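PDB 4RF6: arginine kinase, which catalyses the reversible transfer of a phosphoryl group from ATP to L-arginine, giving phosphoarginine and ADP, with two kinase repeats in one monomeric chain. Local coordinates for residues D119-P122 / A123-I127; P380-S384 / L385-Y389; K401-A404 / K405-L409; G498-R501 / N502-L505. One frame throughout, in Å; residues are numbered along the deposited sequence.

The four contacts are local and follow one another in series; none nests or crosses. In the first repeat, interaction 1 forms a turn in the loop between helix 86-96 and strand 127-136. The other three lie in the second repeat: interaction 2 caps the start of helix 385-389, interaction 3 closes the loop between helices 392-398 and 409-418, and interaction 4 caps the start of helix 501-516. Interaction 1 touches interactions 3 and 4: Pro122 O probably accepts a hydrogen bond from Arg501 N, and Arg125 packs on Gly406, so the two repeats are joined here. Ile407 touches Gly498, tying interaction 3 to interaction 4, whereas interaction 2 touches none of them.

Interaction 1: D119-P122 / A123-I127; sequences DLDP and ANRYI
Asp121 to Asn124 form a type I beta turn, closed by the hydrogen bond from Asn124 N to Asp121 O at 3.0 Å. The side chain of Asp121 then reaches forward and collects the amides that follow the turn. Its CG lies opposite the backbone N (chi1 -176°), which swings the carboxylate toward residues 125-127. Arg125 N meets the syn lone pair of Asp121 OD1 at 2.9 Å. Asp121 OD2 accepts two bonds: Ile127 N approaches nearly along the C-O axis at 2.8 Å, and Tyr126 N, also at 2.8 Å, comes from the syn side, 26° out of the carboxylate plane. Three N-H groups thus grip one buried carboxylate and fix its rotation. A water bridges Asp121 O and Ile127 O, linking the turn to the start of the strand. On the apolar side, the CD1 methyls of Leu120 and Ile127 meet at 4.0 Å. The guanidinium of Arg125 leads away to a salt bridge with Asp411 of the second repeat. The type I turn, with the Asp121 carboxylate bound to the amides after it, leads into strand 127-136 at the edge of the predicted ATP site, where Ile127 packs beside Val290 and Thr130.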
loop_
_atom_site.group_PDB
_atom_site.type_symbol
_atom_site.label_atom_id
_atom_site.label_comp_id
_atom_site.label_asym_id
_atom_site.label_seq_id
_atom_site.Cartn_x
_atom_site.Cartn_y
_atom_site.Cartn_z
ATOM N N ASP A 119 -18.074 -2.017 -0.393
ATOM C CA ASP A 119 -16.651 -2.340 -0.558
ATOM C C ASP A 119 -16.402 -3.754 -1.105
ATOM O O ASP A 119 -16.761 -4.748 -0.470
ATOM C CB ASP A 119 -15.899 -2.130 0.761
ATOM C CG ASP A 119 -14.392 -2.035 0.568
ATOM O OD1 ASP A 119 -13.942 -1.867 -0.588
ATOM O OD2 ASP A 119 -13.663 -2.116 1.577
ATOM N N LEU A 120 -15.790 -3.828 -2.285
ATOM C CA LEU A 120 -15.625 -5.093 -3.012
ATOM C C LEU A 120 -14.731 -6.110 -2.313
ATOM O O LEU A 120 -15.042 -7.304 -2.282
ATOM C CB LEU A 120 -15.067 -4.836 -4.418
ATOM C CG LEU A 120 -16.034 -4.243 -5.433
ATOM C CD1 LEU A 120 -15.343 -3.904 -6.746
ATOM C CD2 LEU A 120 -17.186 -5.204 -5.666
ATOM N N ASP A 121 -13.623 -5.633 -1.755
ATOM C CA ASP A 121 -12.543 -6.521 -1.344
ATOM C C ASP A 121 -11.788 -5.985 -0.123
ATOM O O ASP A 121 -10.621 -5.609 -0.225
ATOM C CB ASP A 121 -11.602 -6.688 -2.538
ATOM C CG ASP A 121 -10.481 -7.662 -2.281
ATOM O OD1 ASP A 121 -10.652 -8.583 -1.449
ATOM O OD2 ASP A 121 -9.426 -7.498 -2.933
ATOM N N PRO A 122 -12.458 -5.947 1.044
ATOM C CA PRO A 122 -11.835 -5.409 2.259
ATOM C C PRO A 122 -10.671 -6.271 2.715
ATOM O O PRO A 122 -9.756 -5.770 3.364
ATOM C CB PRO A 122 -12.954 -5.507 3.309
ATOM C CG PRO A 122 -14.215 -5.693 2.542
ATOM C CD PRO A 122 -13.827 -6.429 1.297
ATOM N N ALA A 123 -10.721 -7.561 2.390
ATOM C CA ALA A 123 -9.677 -8.502 2.789
ATOM C C ALA A 123 -8.467 -8.398 1.865
ATOM O O ALA A 123 -7.442 -9.041 2.103
ATOM C CB ALA A 123 -10.213 -9.919 2.807
ATOM N N ASN A 124 -8.608 -7.596 0.810
ATOM C CA ASN A 124 -7.529 -7.327 -0.135
ATOM C C ASN A 124 -6.981 -8.588 -0.798
ATOM O O ASN A 124 -5.771 -8.720 -0.992
ATOM C CB ASN A 124 -6.409 -6.531 0.555
ATOM C CG ASN A 124 -6.925 -5.274 1.233
ATOM O OD1 ASN A 124 -7.435 -4.364 0.568
ATOM N ND2 ASN A 124 -6.788 -5.210 2.554
ATOM N N ARG A 125 -7.885 -9.504 -1.145
ATOM C CA ARG A 125 -7.521 -10.756 -1.794
ATOM C C ARG A 125 -7.187 -10.563 -3.272
ATOM O O ARG A 125 -6.498 -11.398 -3.872
ATOM C CB ARG A 125 -8.657 -11.777 -1.669
ATOM C CG ARG A 125 -8.995 -12.208 -0.238
ATOM C CD ARG A 125 -10.217 -13.127 -0.231
ATOM N NE ARG A 125 -10.525 -13.641 1.099
ATOM C CZ ARG A 125 -10.046 -14.782 1.586
ATOM N NH1 ARG A 125 -9.232 -15.532 0.851
ATOM N NH2 ARG A 125 -10.378 -15.173 2.807
ATOM N N TYR A 126 -7.672 -9.470 -3.861
ATOM C CA TYR A 126 -7.518 -9.243 -5.298
ATOM C C TYR A 126 -7.105 -7.819 -5.656
ATOM O O TYR A 126 -6.142 -7.610 -6.398
ATOM C CB TYR A 126 -8.818 -9.604 -6.032
ATOM C CG TYR A 126 -9.266 -11.013 -5.749
ATOM C CD1 TYR A 126 -8.652 -12.090 -6.373
ATOM C CD2 TYR A 126 -10.283 -11.269 -4.841
ATOM C CE1 TYR A 126 -9.044 -13.385 -6.108
ATOM C CE2 TYR A 126 -10.684 -12.563 -4.564
ATOM C CZ TYR A 126 -10.061 -13.616 -5.204
ATOM O OH TYR A 126 -10.453 -14.910 -4.942
ATOM N N ILE A 127 -7.844 -6.848 -5.131
ATOM C CA ILE A 127 -7.648 -5.447 -5.480
ATOM C C ILE A 127 -6.559 -4.834 -4.601
ATOM O O ILE A 127 -6.521 -5.068 -3.388
ATOM C CB ILE A 127 -8.980 -4.662 -5.361
ATOM C CG1 ILE A 127 -10.024 -5.236 -6.327
ATOM C CG2 ILE A 127 -8.769 -3.180 -5.618
ATOM C CD1 ILE A 127 -11.426 -4.653 -6.153
HETATM O O HOH W 1 -8.932 -4.527 -1.968
#

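Interaction 2: P380-S384 / L385-Y389; sequences PEVKS and LLRKY
The irregular loop 380-384 leads directly into helix 385-389, with Ser384 at the N-cap and the helical bond from Lys388 N to Ser384 O at 3.1 Å making the first turn. Ser384 OG sits between its own backbone N and carbonyl carbon (chi1 65°), a rotamer that turns the hydroxyl back over the helix start, where it accepts from Arg387 N at 3.2 Å. Beyond this cap, the side chain of Arg387 folds back along the incoming loop. Its bend at chi2 (-81°) carries the guanidinium to Pro380, and NH1 donates to Pro380 O at 2.9 Å. That donor lies well above the carbonyl plane, while the oxygen is tilted only 16° from the guanidinium plane. Val382 O also lies 2.6 Å from Arg387 NH1. Val382 CG1 packs obliquely against the aliphatic part of the arginine, 4.0 Å from Arg387 CB. Backbone and side chain of Arg387 therefore both bind the segment before the helix. On the other sides, Leu385 rests on helix 438-448, whose Asp447 receives Lys388 NZ and Tyr389 OH, and Leu386 is buried against Ile413 and Val417 of helix 409-418.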
loop_
_atom_site.group_PDB
_atom_site.type_symbol
_atom_site.label_atom_id
_atom_site.label_comp_id
_atom_site.label_asym_id
_atom_site.label_seq_id
_atom_site.Cartn_x
_atom_site.Cartn_y
_atom_site.Cartn_z
ATOM N N PRO A 380 5.213 -38.211 -2.272
ATOM C CA PRO A 380 5.942 -38.849 -1.170
ATOM C C PRO A 380 6.983 -37.965 -0.483
ATOM O O PRO A 380 6.944 -37.868 0.738
ATOM C CB PRO A 380 6.607 -40.043 -1.850
ATOM C CG PRO A 380 5.623 -40.433 -2.890
ATOM C CD PRO A 380 5.059 -39.130 -3.414
ATOM N N GLU A 381 7.881 -37.330 -1.233
ATOM C CA GLU A 381 8.986 -36.594 -0.613
ATOM C C GLU A 381 8.627 -35.224 -0.026
ATOM O O GLU A 381 9.516 -34.461 0.368
ATOM C CB GLU A 381 10.182 -36.474 -1.559
ATOM C CG GLU A 381 11.150 -37.646 -1.471
ATOM C CD GLU A 381 12.536 -37.289 -1.969
ATOM O OE1 GLU A 381 12.826 -37.545 -3.155
ATOM O OE2 GLU A 381 13.331 -36.751 -1.171
ATOM N N VAL A 382 7.335 -34.914 0.032
ATOM C CA VAL A 382 6.867 -33.736 0.760
ATOM C C VAL A 382 6.664 -34.108 2.231
ATOM O O VAL A 382 5.909 -35.028 2.544
ATOM C CB VAL A 382 5.556 -33.181 0.170
ATOM C CG1 VAL A 382 4.968 -32.120 1.089
ATOM C CG2 VAL A 382 5.794 -32.619 -1.228
ATOM N N LYS A 383 7.339 -33.394 3.127
ATOM C CA LYS A 383 7.369 -33.776 4.537
ATOM C C LYS A 383 6.843 -32.709 5.498
ATOM O O LYS A 383 7.152 -32.733 6.689
ATOM C CB LYS A 383 8.782 -34.194 4.937
ATOM C CG LYS A 383 9.289 -35.382 4.151
ATOM C CD LYS A 383 8.413 -36.603 4.392
ATOM C CE LYS A 383 8.638 -37.668 3.329
ATOM N NZ LYS A 383 10.053 -38.120 3.259
ATOM N N SER A 384 6.045 -31.781 4.983
ATOM C CA SER A 384 5.410 -30.774 5.829
ATOM C C SER A 384 4.403 -31.424 6.781
ATOM O O SER A 384 3.883 -32.508 6.501
ATOM C CB SER A 384 4.703 -29.728 4.973
ATOM O OG SER A 384 3.626 -30.304 4.257
ATOM N N LEU A 385 4.140 -30.772 7.910
ATOM C CA LEU A 385 3.129 -31.258 8.849
ATOM C C LEU A 385 1.746 -31.182 8.202
ATOM O O LEU A 385 0.830 -31.921 8.573
ATOM C CB LEU A 385 3.151 -30.437 10.140
ATOM C CG LEU A 385 4.452 -30.431 10.942
ATOM C CD1 LEU A 385 4.366 -29.469 12.107
ATOM C CD2 LEU A 385 4.775 -31.824 11.442
ATOM N N LEU A 386 1.607 -30.271 7.242
ATOM C CA LEU A 386 0.385 -30.146 6.456
ATOM C C LEU A 386 0.062 -31.465 5.772
ATOM O O LEU A 386 -1.046 -31.992 5.899
ATOM C CB LEU A 386 0.530 -29.038 5.410
ATOM C CG LEU A 386 -0.613 -28.920 4.401
ATOM C CD1 LEU A 386 -1.933 -28.674 5.122
ATOM C CD2 LEU A 386 -0.343 -27.819 3.369
ATOM N N ARG A 387 1.040 -31.996 5.045
ATOM C CA ARG A 387 0.875 -33.255 4.334
ATOM C C ARG A 387 0.623 -34.387 5.325
ATOM O O ARG A 387 -0.204 -35.268 5.084
ATOM C CB ARG A 387 2.134 -33.542 3.509
ATOM C CG ARG A 387 1.985 -34.620 2.439
ATOM C CD ARG A 387 2.098 -36.026 3.008
ATOM N NE ARG A 387 2.247 -37.039 1.970
ATOM C CZ ARG A 387 3.414 -37.563 1.613
ATOM N NH1 ARG A 387 4.529 -37.170 2.214
ATOM N NH2 ARG A 387 3.461 -38.482 0.660
ATOM N N LYS A 388 1.352 -34.358 6.436
ATOM C CA LYS A 388 1.273 -35.412 7.438
ATOM C C LYS A 388 -0.138 -35.571 7.997
ATOM O O LYS A 388 -0.592 -36.690 8.239
ATOM C CB LYS A 388 2.259 -35.136 8.581
ATOM C CG LYS A 388 2.320 -36.241 9.634
ATOM C CD LYS A 388 3.404 -35.966 10.661
ATOM C CE LYS A 388 3.523 -37.113 11.648
ATOM N NZ LYS A 388 4.477 -36.803 12.750
ATOM N N TYR A 389 -0.839 -34.454 8.181
ATOM C CA TYR A 389 -2.111 -34.471 8.905
ATOM C C TYR A 389 -3.366 -34.190 8.071
ATOM O O TYR A 389 -4.473 -34.576 8.461
ATOM C CB TYR A 389 -2.037 -33.538 10.121
ATOM C CG TYR A 389 -1.069 -34.029 11.167
ATOM C CD1 TYR A 389 -1.254 -35.261 11.781
ATOM C CD2 TYR A 389 0.034 -33.269 11.535
ATOM C CE1 TYR A 389 -0.374 -35.723 12.734
ATOM C CE2 TYR A 389 0.924 -33.723 12.489
ATOM C CZ TYR A 389 0.713 -34.949 13.084
ATOM O OH TYR A 389 1.591 -35.411 14.030
#

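Interaction 3: K401-A404 / K405-L409; sequences KKTA and KGISL
Backbone hydrogen bonds turn the chain back between Thr403 and Ile407. Gly406 N donates to Thr403 O at 2.9 Å, closing a type I beta turn, and Thr403 N donates to Ile407 O at 3.1 Å, so the arms run in nearly opposite directions. Gly406 has the positive phi (91°) of the bulge position, a backbone conformation that favours glycine. Side-chain hydrogen bonds converge on Thr403 OG1, which chi1 (76°) places between its own N and carbonyl carbon, facing into the turn. It accepts from Ile407 N at 3.0 Å and, weakly, from Lys405 N at 3.2 Å, so the hydroxyl braces the loop from inside; Asp430 is a further hydrogen-bond partner. This is a type I turn with a G1 beta bulge, set between helices 392-398 and 409-418 of the second N-terminal phosphagen kinase region, and Ser408 serves as N-cap of the latter helix. Apolar packing is modest. Thr403 CG2 lies 3.8 Å from Ile407 CB, and both side chains also touch Cys433 of helix 433-436. Along one flank, Lys402 CE passes 4.0 Å from Ser408 CB. Lys402 CA lies 3.4 Å from Ile407 O and points its hydrogen at this oxygen, which also receives Thr403 N.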
loop_
_atom_site.group_PDB
_atom_site.type_symbol
_atom_site.label_atom_id
_atom_site.label_comp_id
_atom_site.label_asym_id
_atom_site.label_seq_id
_atom_site.Cartn_x
_atom_site.Cartn_y
_atom_site.Cartn_z
ATOM N N LYS A 401 -16.330 -25.030 5.374
ATOM C CA LYS A 401 -16.544 -24.221 6.570
ATOM C C LYS A 401 -15.698 -22.952 6.518
ATOM O O LYS A 401 -14.578 -22.962 6.004
ATOM C CB LYS A 401 -16.182 -25.016 7.825
ATOM C CG LYS A 401 -16.947 -26.321 7.988
ATOM C CD LYS A 401 -16.494 -27.042 9.246
ATOM C CE LYS A 401 -17.506 -28.099 9.669
ATOM N NZ LYS A 401 -17.305 -28.518 11.092
ATOM N N LYS A 402 -16.235 -21.861 7.052
ATOM C CA LYS A 402 -15.520 -20.593 7.073
ATOM C C LYS A 402 -15.736 -19.880 8.397
ATOM O O LYS A 402 -16.802 -20.008 9.012
ATOM C CB LYS A 402 -15.966 -19.699 5.918
ATOM C CG LYS A 402 -15.516 -20.171 4.544
ATOM C CD LYS A 402 -15.915 -19.170 3.471
ATOM C CE LYS A 402 -14.980 -19.229 2.276
ATOM N NZ LYS A 402 -15.346 -18.222 1.245
ATOM N N THR A 403 -14.719 -19.141 8.837
ATOM C CA THR A 403 -14.800 -18.369 10.071
ATOM C C THR A 403 -15.671 -17.141 9.846
ATOM O O THR A 403 -15.977 -16.793 8.708
ATOM C CB THR A 403 -13.400 -17.899 10.544
ATOM O OG1 THR A 403 -12.960 -16.799 9.736
ATOM C CG2 THR A 403 -12.393 -19.040 10.458
ATOM N N ALA A 404 -16.060 -16.480 10.933
ATOM C CA ALA A 404 -16.852 -15.257 10.844
ATOM C C ALA A 404 -16.143 -14.173 10.032
ATOM O O ALA A 404 -16.794 -13.317 9.427
ATOM C CB ALA A 404 -17.179 -14.740 12.235
ATOM N N LYS A 405 -14.810 -14.200 10.035
ATOM C CA LYS A 405 -14.022 -13.224 9.281
ATOM C C LYS A 405 -13.738 -13.668 7.844
ATOM O O LYS A 405 -13.020 -12.985 7.104
ATOM C CB LYS A 405 -12.722 -12.894 10.019
ATOM C CG LYS A 405 -12.950 -12.222 11.371
ATOM C CD LYS A 405 -11.654 -12.010 12.140
ATOM C CE LYS A 405 -11.903 -11.351 13.498
ATOM N NZ LYS A 405 -12.642 -12.244 14.436
ATOM N N GLY A 406 -14.301 -14.809 7.453
ATOM C CA GLY A 406 -14.222 -15.272 6.075
ATOM C C GLY A 406 -13.043 -16.175 5.736
ATOM O O GLY A 406 -12.750 -16.408 4.555
ATOM N N ILE A 407 -12.371 -16.696 6.760
ATOM C CA ILE A 407 -11.190 -17.531 6.540
ATOM C C ILE A 407 -11.572 -18.985 6.251
ATOM O O ILE A 407 -12.304 -19.604 7.025
ATOM C CB ILE A 407 -10.217 -17.484 7.746
ATOM C CG1 ILE A 407 -9.996 -16.043 8.213
ATOM C CG2 ILE A 407 -8.879 -18.129 7.380
ATOM C CD1 ILE A 407 -9.362 -15.135 7.145
ATOM N N SER A 408 -11.072 -19.533 5.144
ATOM C CA SER A 408 -11.326 -20.937 4.826
ATOM C C SER A 408 -10.150 -21.819 5.236
ATOM O O SER A 408 -9.079 -21.323 5.592
ATOM C CB SER A 408 -11.592 -21.120 3.335
ATOM O OG SER A 408 -10.395 -20.962 2.593
ATOM N N LEU A 409 -10.358 -23.130 5.194
ATOM C CA LEU A 409 -9.268 -24.075 5.415
ATOM C C LEU A 409 -8.168 -23.846 4.391
ATOM O O LEU A 409 -6.979 -23.879 4.720
ATOM C CB LEU A 409 -9.763 -25.516 5.297
ATOM C CG LEU A 409 -8.673 -26.576 5.452
ATOM C CD1 LEU A 409 -8.203 -26.630 6.889
ATOM C CD2 LEU A 409 -9.156 -27.951 5.000
#

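Interaction 4: G498-R501 / N502-L505; sequences GLTR and NERL
Thr500 and Glu503 clasp each other at the start of helix 501-516. Thr500 N donates to Glu503 OE2 at 2.9 Å, approaching on the anti side of the carboxylate and 21° out of its plane. In return Thr500 OG1 accepts a weak bond from Glu503 N at 3.3 Å. The threonine rotamer (chi1 65°) turns OG1 toward the helix, and the extended Glu503 chain reaches back to Thr500 N. The reciprocal pair is a capping box with Thr500 as N-cap, and Arg504 N to Thr500 O, 3.2 Å, is the helical bond behind it. Leu499 flanks the box, its CD2 lying 3.9 Å from Glu503 CB.

A second layer is built from the arginines. Arg501 extends outward and lays one face of its guanidinium on the CD1 methyl of Leu505, which stands over the centre, 3.9 Å from Arg501 CZ. Arg504 instead bends at chi3 (-62°), bringing its guanidinium back over the loop so that Leu499 CB lies over one face, 4.0 Å from Arg504 NH2. Waters complete this layer: two sit in the plane at the edge of the Arg504 guanidinium and pass its hydrogen bonds on to Leu499 O and Arg501 O, while another donates to Gly498 O and makes an unusually short, doubtful contact with Glu503 OE2.

Farther out, Ala494 N donates to Glu503 OE1, giving the carboxylate a second hold. Arg501 NE forms a salt bridge with Glu565, and the arginine also packs on Asn124 of the first repeat.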
loop_
_atom_site.group_PDB
_atom_site.type_symbol
_atom_site.label_atom_id
_atom_site.label_comp_id
_atom_site.label_asym_id
_atom_site.label_seq_id
_atom_site.Cartn_x
_atom_site.Cartn_y
_atom_site.Cartn_z
ATOM N N GLY A 498 -5.174 -12.785 8.093
ATOM C CA GLY A 498 -6.571 -12.540 7.769
ATOM C C GLY A 498 -6.991 -11.084 7.863
ATOM O O GLY A 498 -8.163 -10.754 7.660
ATOM N N LEU A 499 -6.033 -10.210 8.165
ATOM C CA LEU A 499 -6.317 -8.789 8.375
ATOM C C LEU A 499 -6.913 -8.104 7.149
ATOM O O LEU A 499 -6.472 -8.335 6.018
ATOM C CB LEU A 499 -5.045 -8.035 8.786
ATOM C CG LEU A 499 -4.477 -8.216 10.188
ATOM C CD1 LEU A 499 -3.205 -7.384 10.355
ATOM C CD2 LEU A 499 -5.501 -7.827 11.238
ATOM N N THR A 500 -7.914 -7.254 7.382
ATOM C CA THR A 500 -8.421 -6.359 6.347
ATOM C C THR A 500 -7.598 -5.080 6.382
ATOM O O THR A 500 -6.836 -4.851 7.328
ATOM C CB THR A 500 -9.901 -5.994 6.555
ATOM O OG1 THR A 500 -10.040 -5.226 7.758
ATOM C CG2 THR A 500 -10.771 -7.243 6.636
ATOM N N ARG A 501 -7.741 -4.241 5.361
ATOM C CA ARG A 501 -6.982 -2.998 5.308
ATOM C C ARG A 501 -7.212 -2.138 6.543
ATOM O O ARG A 501 -6.253 -1.663 7.165
ATOM C CB ARG A 501 -7.336 -2.188 4.062
ATOM C CG ARG A 501 -6.758 -0.780 4.079
ATOM C CD ARG A 501 -6.804 -0.138 2.700
ATOM N NE ARG A 501 -6.009 1.084 2.676
ATOM C CZ ARG A 501 -6.502 2.306 2.854
ATOM N NH1 ARG A 501 -7.804 2.487 3.043
ATOM N NH2 ARG A 501 -5.690 3.349 2.834
ATOM N N ASN A 502 -8.479 -1.934 6.894
ATOM C CA ASN A 502 -8.824 -1.052 8.007
ATOM C C ASN A 502 -8.383 -1.585 9.368
ATOM O O ASN A 502 -7.961 -0.815 10.230
ATOM C CB ASN A 502 -10.325 -0.736 8.002
ATOM C CG ASN A 502 -10.732 0.135 6.828
ATOM O OD1 ASN A 502 -9.923 0.898 6.300
ATOM N ND2 ASN A 502 -11.992 0.026 6.415
ATOM N N GLU A 503 -8.481 -2.897 9.566
ATOM C CA GLU A 503 -7.954 -3.510 10.789
ATOM C C GLU A 503 -6.467 -3.211 10.982
ATOM O O GLU A 503 -6.037 -2.795 12.063
ATOM C CB GLU A 503 -8.148 -5.025 10.768
ATOM C CG GLU A 503 -9.571 -5.521 10.958
ATOM C CD GLU A 503 -9.639 -7.042 10.940
ATOM O OE1 GLU A 503 -9.855 -7.644 12.011
ATOM O OE2 GLU A 503 -9.458 -7.629 9.852
ATOM N N ARG A 504 -5.674 -3.436 9.938
ATOM C CA ARG A 504 -4.227 -3.230 10.035
ATOM C C ARG A 504 -3.900 -1.777 10.375
ATOM O O ARG A 504 -3.013 -1.503 11.192
ATOM C CB ARG A 504 -3.520 -3.640 8.735
ATOM C CG ARG A 504 -2.002 -3.494 8.809
ATOM C CD ARG A 504 -1.339 -3.836 7.476
ATOM N NE ARG A 504 -1.581 -5.227 7.098
ATOM C CZ ARG A 504 -2.446 -5.610 6.169
ATOM N NH1 ARG A 504 -3.156 -4.703 5.511
ATOM N NH2 ARG A 504 -2.602 -6.898 5.894
ATOM N N LEU A 505 -4.620 -0.853 9.744
ATOM C CA LEU A 505 -4.459 0.571 10.016
ATOM C C LEU A 505 -4.900 0.916 11.439
ATOM O O LEU A 505 -4.281 1.752 12.093
ATOM C CB LEU A 505 -5.250 1.414 9.008
ATOM C CG LEU A 505 -4.747 1.478 7.568
ATOM C CD1 LEU A 505 -5.794 2.109 6.665
ATOM C CD2 LEU A 505 -3.449 2.265 7.485
HETATM O O HOH W 2 -10.622 -9.772 9.244
HETATM O O HOH W 3 -5.170 -6.684 4.246
HETATM O O HOH W 4 -3.603 -1.733 5.647
HETATM O O HOH W 5 -10.261 0.623 3.035
#